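Local structure of particle-associated glycoside hydrolase (Acinetobacter phage Fri1, 6C72) at residues A359-D371 / T386-F398. The protein probably cleaves the capsular polysaccharide of Acinetobacter baumannii as a trimeric phage tailspike depolymerase during virus entry, and binds zinc ions. Sequence-based numbering, arbitrary orientation.
Sequences ATIRNNCANGWKD and TTTTGYVITSGRF. With ZN (zinc ion), chain N.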
loop_
_atom_site.group_PDB
_atom_site.type_symbol
_atom_site.label_atom_id
_atom_site.label_comp_id
_atom_site.label_asym_id
_atom_site.label_seq_id
_atom_site.Cartn_x
_atom_site.Cartn_y
_atom_site.Cartn_z
ATOM N N ALA A 359 -10.255 15.808 17.669
ATOM C CA ALA A 359 -9.221 15.721 16.640
ATOM C C ALA A 359 -9.809 15.827 15.237
ATOM O O ALA A 359 -10.865 15.263 14.947
ATOM C CB ALA A 359 -8.448 14.415 16.777
ATOM N N THR A 360 -9.104 16.549 14.359
ATOM C CA THR A 360 -9.533 16.806 12.989
ATOM C C THR A 360 -8.309 17.151 12.143
ATOM O O THR A 360 -7.282 17.578 12.660
ATOM C CB THR A 360 -10.574 17.934 12.941
ATOM O OG1 THR A 360 -11.017 18.132 11.590
ATOM C CG2 THR A 360 -9.994 19.230 13.498
ATOM N N ILE A 361 -8.420 16.939 10.834
ATOM C CA ILE A 361 -7.310 17.181 9.918
ATOM C C ILE A 361 -7.317 18.642 9.496
ATOM O O ILE A 361 -8.376 19.187 9.157
ATOM C CB ILE A 361 -7.402 16.263 8.694
ATOM C CG1 ILE A 361 -7.248 14.803 9.114
ATOM C CG2 ILE A 361 -6.392 16.674 7.627
ATOM C CD1 ILE A 361 -7.547 13.846 8.003
ATOM N N ARG A 362 -6.140 19.276 9.515
ATOM C CA ARG A 362 -5.989 20.652 9.054
ATOM C C ARG A 362 -5.062 20.711 7.843
ATOM O O ARG A 362 -3.872 20.380 7.936
ATOM C CB ARG A 362 -5.454 21.562 10.164
ATOM C CG ARG A 362 -4.990 22.932 9.635
ATOM C CD ARG A 362 -4.715 23.931 10.746
ATOM N NE ARG A 362 -3.960 25.070 10.234
ATOM C CZ ARG A 362 -3.456 26.051 10.987
ATOM N NH1 ARG A 362 -3.633 26.044 12.298
ATOM N NH2 ARG A 362 -2.768 27.041 10.424
ATOM N N ASN A 363 -5.590 21.203 6.727
ATOM C CA ASN A 363 -4.791 21.465 5.540
ATOM C C ASN A 363 -4.010 22.755 5.763
ATOM O O ASN A 363 -4.593 23.837 5.864
ATOM C CB ASN A 363 -5.702 21.543 4.319
ATOM C CG ASN A 363 -4.990 22.072 3.084
ATOM O OD1 ASN A 363 -3.757 22.006 2.985
ATOM N ND2 ASN A 363 -5.760 22.590 2.126
ATOM N N ASN A 364 -2.695 22.654 5.854
ATOM C CA ASN A 364 -1.871 23.846 6.025
ATOM C C ASN A 364 -0.941 24.073 4.834
ATOM O O ASN A 364 0.155 24.610 4.992
ATOM C CB ASN A 364 -1.069 23.762 7.318
ATOM C CG ASN A 364 -0.718 25.122 7.863
ATOM O OD1 ASN A 364 -1.409 26.112 7.593
ATOM N ND2 ASN A 364 0.374 25.193 8.621
ATOM N N CYS A 365 -1.379 23.690 3.638
ATOM C CA CYS A 365 -0.568 23.787 2.426
ATOM C C CYS A 365 -0.883 25.099 1.710
ATOM O O CYS A 365 -1.974 25.262 1.157
ATOM C CB CYS A 365 -0.836 22.586 1.518
ATOM S SG CYS A 365 -0.492 20.988 2.314
ATOM N N ALA A 366 0.079 26.023 1.703
ATOM C CA ALA A 366 -0.134 27.325 1.077
ATOM C C ALA A 366 -0.276 27.217 -0.441
ATOM O O ALA A 366 -0.999 28.011 -1.053
ATOM C CB ALA A 366 1.015 28.275 1.433
ATOM N N ASN A 367 0.416 26.266 -1.057
ATOM C CA ASN A 367 0.339 26.059 -2.492
ATOM C C ASN A 367 -0.541 24.866 -2.851
ATOM O O ASN A 367 -0.356 24.264 -3.912
ATOM C CB ASN A 367 1.746 25.897 -3.068
ATOM C CG ASN A 367 2.535 27.208 -3.073
ATOM O OD1 ASN A 367 1.972 28.288 -3.285
ATOM N ND2 ASN A 367 3.849 27.116 -2.852
ATOM N N GLY A 368 -1.492 24.514 -1.981
ATOM C CA GLY A 368 -2.409 23.412 -2.228
ATOM C C GLY A 368 -1.889 22.054 -1.797
ATOM O O GLY A 368 -0.698 21.769 -1.936
ATOM N N TRP A 369 -2.783 21.193 -1.300
ATOM C CA TRP A 369 -2.432 19.851 -0.840
ATOM C C TRP A 369 -2.721 18.868 -1.976
ATOM O O TRP A 369 -3.884 18.600 -2.293
ATOM C CB TRP A 369 -3.220 19.507 0.423
ATOM C CG TRP A 369 -2.888 18.173 1.083
ATOM C CD1 TRP A 369 -2.087 17.175 0.592
ATOM C CD2 TRP A 369 -3.366 17.708 2.354
ATOM N NE1 TRP A 369 -2.036 16.132 1.482
ATOM C CE2 TRP A 369 -2.813 16.434 2.568
ATOM C CE3 TRP A 369 -4.213 18.251 3.332
ATOM C CZ2 TRP A 369 -3.083 15.687 3.717
ATOM C CZ3 TRP A 369 -4.479 17.512 4.469
ATOM C CH2 TRP A 369 -3.914 16.246 4.658
ATOM N N LYS A 370 -1.664 18.371 -2.613
ATOM C CA LYS A 370 -1.784 17.441 -3.727
ATOM C C LYS A 370 -1.752 16.004 -3.208
ATOM O O LYS A 370 -0.915 15.658 -2.367
ATOM C CB LYS A 370 -0.668 17.677 -4.760
ATOM C CG LYS A 370 -0.715 16.705 -5.962
ATOM C CD LYS A 370 0.213 17.092 -7.171
ATOM C CE LYS A 370 1.714 17.000 -6.809
ATOM N NZ LYS A 370 2.658 17.211 -7.962
ATOM N N ASP A 371 -2.688 15.185 -3.696
ATOM C CA ASP A 371 -2.800 13.757 -3.383
ATOM C C ASP A 371 -2.944 13.498 -1.876
ATOM O O ASP A 371 -2.212 12.713 -1.278
ATOM C CB ASP A 371 -1.616 12.968 -3.948
ATOM C CG ASP A 371 -1.943 11.483 -4.129
ATOM O OD1 ASP A 371 -3.153 11.137 -4.264
ATOM O OD2 ASP A 371 -1.007 10.653 -4.061
ATOM N N THR A 386 -9.825 23.768 8.132
ATOM C CA THR A 386 -8.802 24.605 7.522
ATOM C C THR A 386 -8.813 25.971 8.194
ATOM O O THR A 386 -9.731 26.768 7.980
ATOM C CB THR A 386 -9.040 24.726 6.020
ATOM O OG1 THR A 386 -9.057 23.420 5.439
ATOM C CG2 THR A 386 -7.938 25.534 5.360
ATOM N N THR A 387 -7.772 26.266 8.967
ATOM C CA THR A 387 -7.727 27.557 9.643
ATOM C C THR A 387 -7.506 28.689 8.643
ATOM O O THR A 387 -8.194 29.716 8.694
ATOM C CB THR A 387 -6.616 27.552 10.698
ATOM O OG1 THR A 387 -6.744 26.396 11.529
ATOM C CG2 THR A 387 -6.692 28.787 11.578
ATOM N N THR A 388 -6.589 28.499 7.693
ATOM C CA THR A 388 -6.204 29.563 6.771
ATOM C C THR A 388 -7.195 29.619 5.616
ATOM O O THR A 388 -7.280 28.690 4.808
ATOM C CB THR A 388 -4.784 29.349 6.258
ATOM O OG1 THR A 388 -3.903 29.087 7.362
ATOM C CG2 THR A 388 -4.307 30.594 5.512
ATOM N N THR A 389 -7.956 30.707 5.551
ATOM C CA THR A 389 -8.939 30.886 4.493
ATOM C C THR A 389 -8.269 30.960 3.123
ATOM O O THR A 389 -7.404 31.803 2.883
ATOM C CB THR A 389 -9.742 32.163 4.762
ATOM O OG1 THR A 389 -10.402 32.058 6.034
ATOM C CG2 THR A 389 -10.779 32.412 3.640
ATOM N N GLY A 390 -8.707 30.103 2.209
ATOM C CA GLY A 390 -8.154 30.067 0.872
ATOM C C GLY A 390 -7.269 28.878 0.581
ATOM O O GLY A 390 -6.928 28.659 -0.587
ATOM N N TYR A 391 -6.847 28.126 1.590
ATOM C CA TYR A 391 -6.061 26.936 1.319
ATOM C C TYR A 391 -6.943 25.875 0.675
ATOM O O TYR A 391 -8.135 25.762 0.979
ATOM C CB TYR A 391 -5.433 26.401 2.597
ATOM C CG TYR A 391 -4.219 27.173 3.047
ATOM C CD1 TYR A 391 -3.818 28.338 2.393
ATOM C CD2 TYR A 391 -3.464 26.734 4.117
ATOM C CE1 TYR A 391 -2.694 29.043 2.810
ATOM C CE2 TYR A 391 -2.344 27.428 4.538
ATOM C CZ TYR A 391 -1.968 28.575 3.885
ATOM O OH TYR A 391 -0.865 29.246 4.332
ATOM N N VAL A 392 -6.363 25.109 -0.240
ATOM C CA VAL A 392 -7.127 24.185 -1.060
ATOM C C VAL A 392 -6.521 22.802 -0.933
ATOM O O VAL A 392 -5.301 22.658 -0.817
ATOM C CB VAL A 392 -7.153 24.634 -2.544
ATOM C CG1 VAL A 392 -8.103 23.749 -3.373
ATOM C CG2 VAL A 392 -7.550 26.095 -2.646
ATOM N N ILE A 393 -7.375 21.785 -0.940
ATOM C CA ILE A 393 -6.937 20.417 -1.172
ATOM C C ILE A 393 -7.091 20.172 -2.664
ATOM O O ILE A 393 -8.203 19.996 -3.163
ATOM C CB ILE A 393 -7.736 19.400 -0.354
ATOM C CG1 ILE A 393 -7.696 19.758 1.126
ATOM C CG2 ILE A 393 -7.190 17.997 -0.587
ATOM C CD1 ILE A 393 -8.542 18.839 2.007
ATOM N N THR A 394 -5.964 20.152 -3.366
ATOM C CA THR A 394 -5.968 20.127 -4.815
ATOM C C THR A 394 -6.504 18.818 -5.351
ATOM O O THR A 394 -7.288 18.807 -6.307
ATOM C CB THR A 394 -4.551 20.365 -5.302
ATOM O OG1 THR A 394 -4.143 21.654 -4.847
ATOM C CG2 THR A 394 -4.483 20.325 -6.807
ATOM N N SER A 395 -6.090 17.703 -4.767
ATOM C CA SER A 395 -6.539 16.408 -5.250
ATOM C C SER A 395 -6.407 15.393 -4.131
ATOM O O SER A 395 -5.703 15.615 -3.137
ATOM C CB SER A 395 -5.723 15.948 -6.458
ATOM O OG SER A 395 -4.368 15.832 -6.112
ATOM N N GLY A 396 -7.048 14.262 -4.330
ATOM C CA GLY A 396 -6.890 13.160 -3.417
ATOM C C GLY A 396 -8.100 12.248 -3.415
ATOM O O GLY A 396 -9.020 12.389 -4.221
ATOM N N ARG A 397 -8.060 11.315 -2.468
ATOM C CA ARG A 397 -9.047 10.263 -2.305
ATOM C C ARG A 397 -9.408 10.186 -0.829
ATOM O O ARG A 397 -8.531 9.989 0.023
ATOM C CB ARG A 397 -8.499 8.925 -2.802
ATOM C CG ARG A 397 -8.077 8.967 -4.251
ATOM C CD ARG A 397 -7.476 7.661 -4.708
ATOM N NE ARG A 397 -8.417 6.552 -4.556
ATOM C CZ ARG A 397 -9.328 6.201 -5.467
ATOM N NH1 ARG A 397 -9.436 6.875 -6.613
ATOM N NH2 ARG A 397 -10.131 5.162 -5.236
ATOM N N PHE A 398 -10.683 10.412 -0.534
ATOM C CA PHE A 398 -11.273 10.312 0.798
ATOM C C PHE A 398 -12.240 9.129 0.742
ATOM O O PHE A 398 -13.407 9.281 0.382
ATOM C CB PHE A 398 -11.964 11.617 1.157
ATOM C CG PHE A 398 -12.421 11.701 2.581
ATOM C CD1 PHE A 398 -11.583 12.196 3.558
ATOM C CD2 PHE A 398 -13.714 11.338 2.935
ATOM C CE1 PHE A 398 -12.014 12.297 4.879
ATOM C CE2 PHE A 398 -14.144 11.444 4.249
ATOM C CZ PHE A 398 -13.286 11.919 5.226
HETATM ZN ZN ZN N . -1.347 8.501 -5.029
HETATM O O HOH W 1 -8.166 21.187 6.554
HETATM O O HOH W 2 -4.860 25.987 7.548
HETATM O O HOH W 3 -8.578 23.478 2.374
HETATM O O HOH W 4 1.440 27.045 5.342
HETATM O O HOH W 5 -3.804 25.753 -0.748
HETATM O O HOH W 6 -3.504 8.296 -4.900
HETATM O O HOH W 7 -1.166 8.429 -3.073
HETATM O O HOH W 8 0.579 8.718 -4.378
HETATM O O HOH W 9 -1.770 6.487 -5.287
HETATM O O HOH W 10 -1.671 8.359 -7.481
#
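The Y391 ring carries the C365 carbonyl O and A366 CA on one face, the latter a CH-pi contact 3.8 Å from the ring centroid; T388 of its own segment covers the opposite face with CB, while N363 O and N364 OD1 meet the ring edge in its plane. At R362 the T387 hydroxyl sits over one guanidinium face, and E331 joins the pair, salt-bridged to R362 and hydrogen-bonded to T387. Within 359-371 itself, I361 CG2 and N363 CB lie at the edge of the W369 ring, in its plane.

V392 O accepts from W369 N at 3.0 Å (158°) and, weakly, from N363 ND2, placed there by a chi1 of 169° that turns CG away from the backbone N; N363 OD1 meanwhile closes an Asx turn onto C365 N. Further along, T394 N donates a hydrogen bond to W369 O (2.8 Å), and S395 OG accepts one from D371 N (3.0 Å). D371 OD2 binds zinc at 2.4 Å, five waters completing its shell.

The arrangement illustrates how successive coils of a parallel beta-helix, probably right-handed as in other phage tailspikes, stack through their turns: strand 360-363 pairs in parallel with 333-336, strand 396-399 with 372-375, the weakly bonded strand 392-394 with 416-418, and K370 reaches G425 of the second subunit.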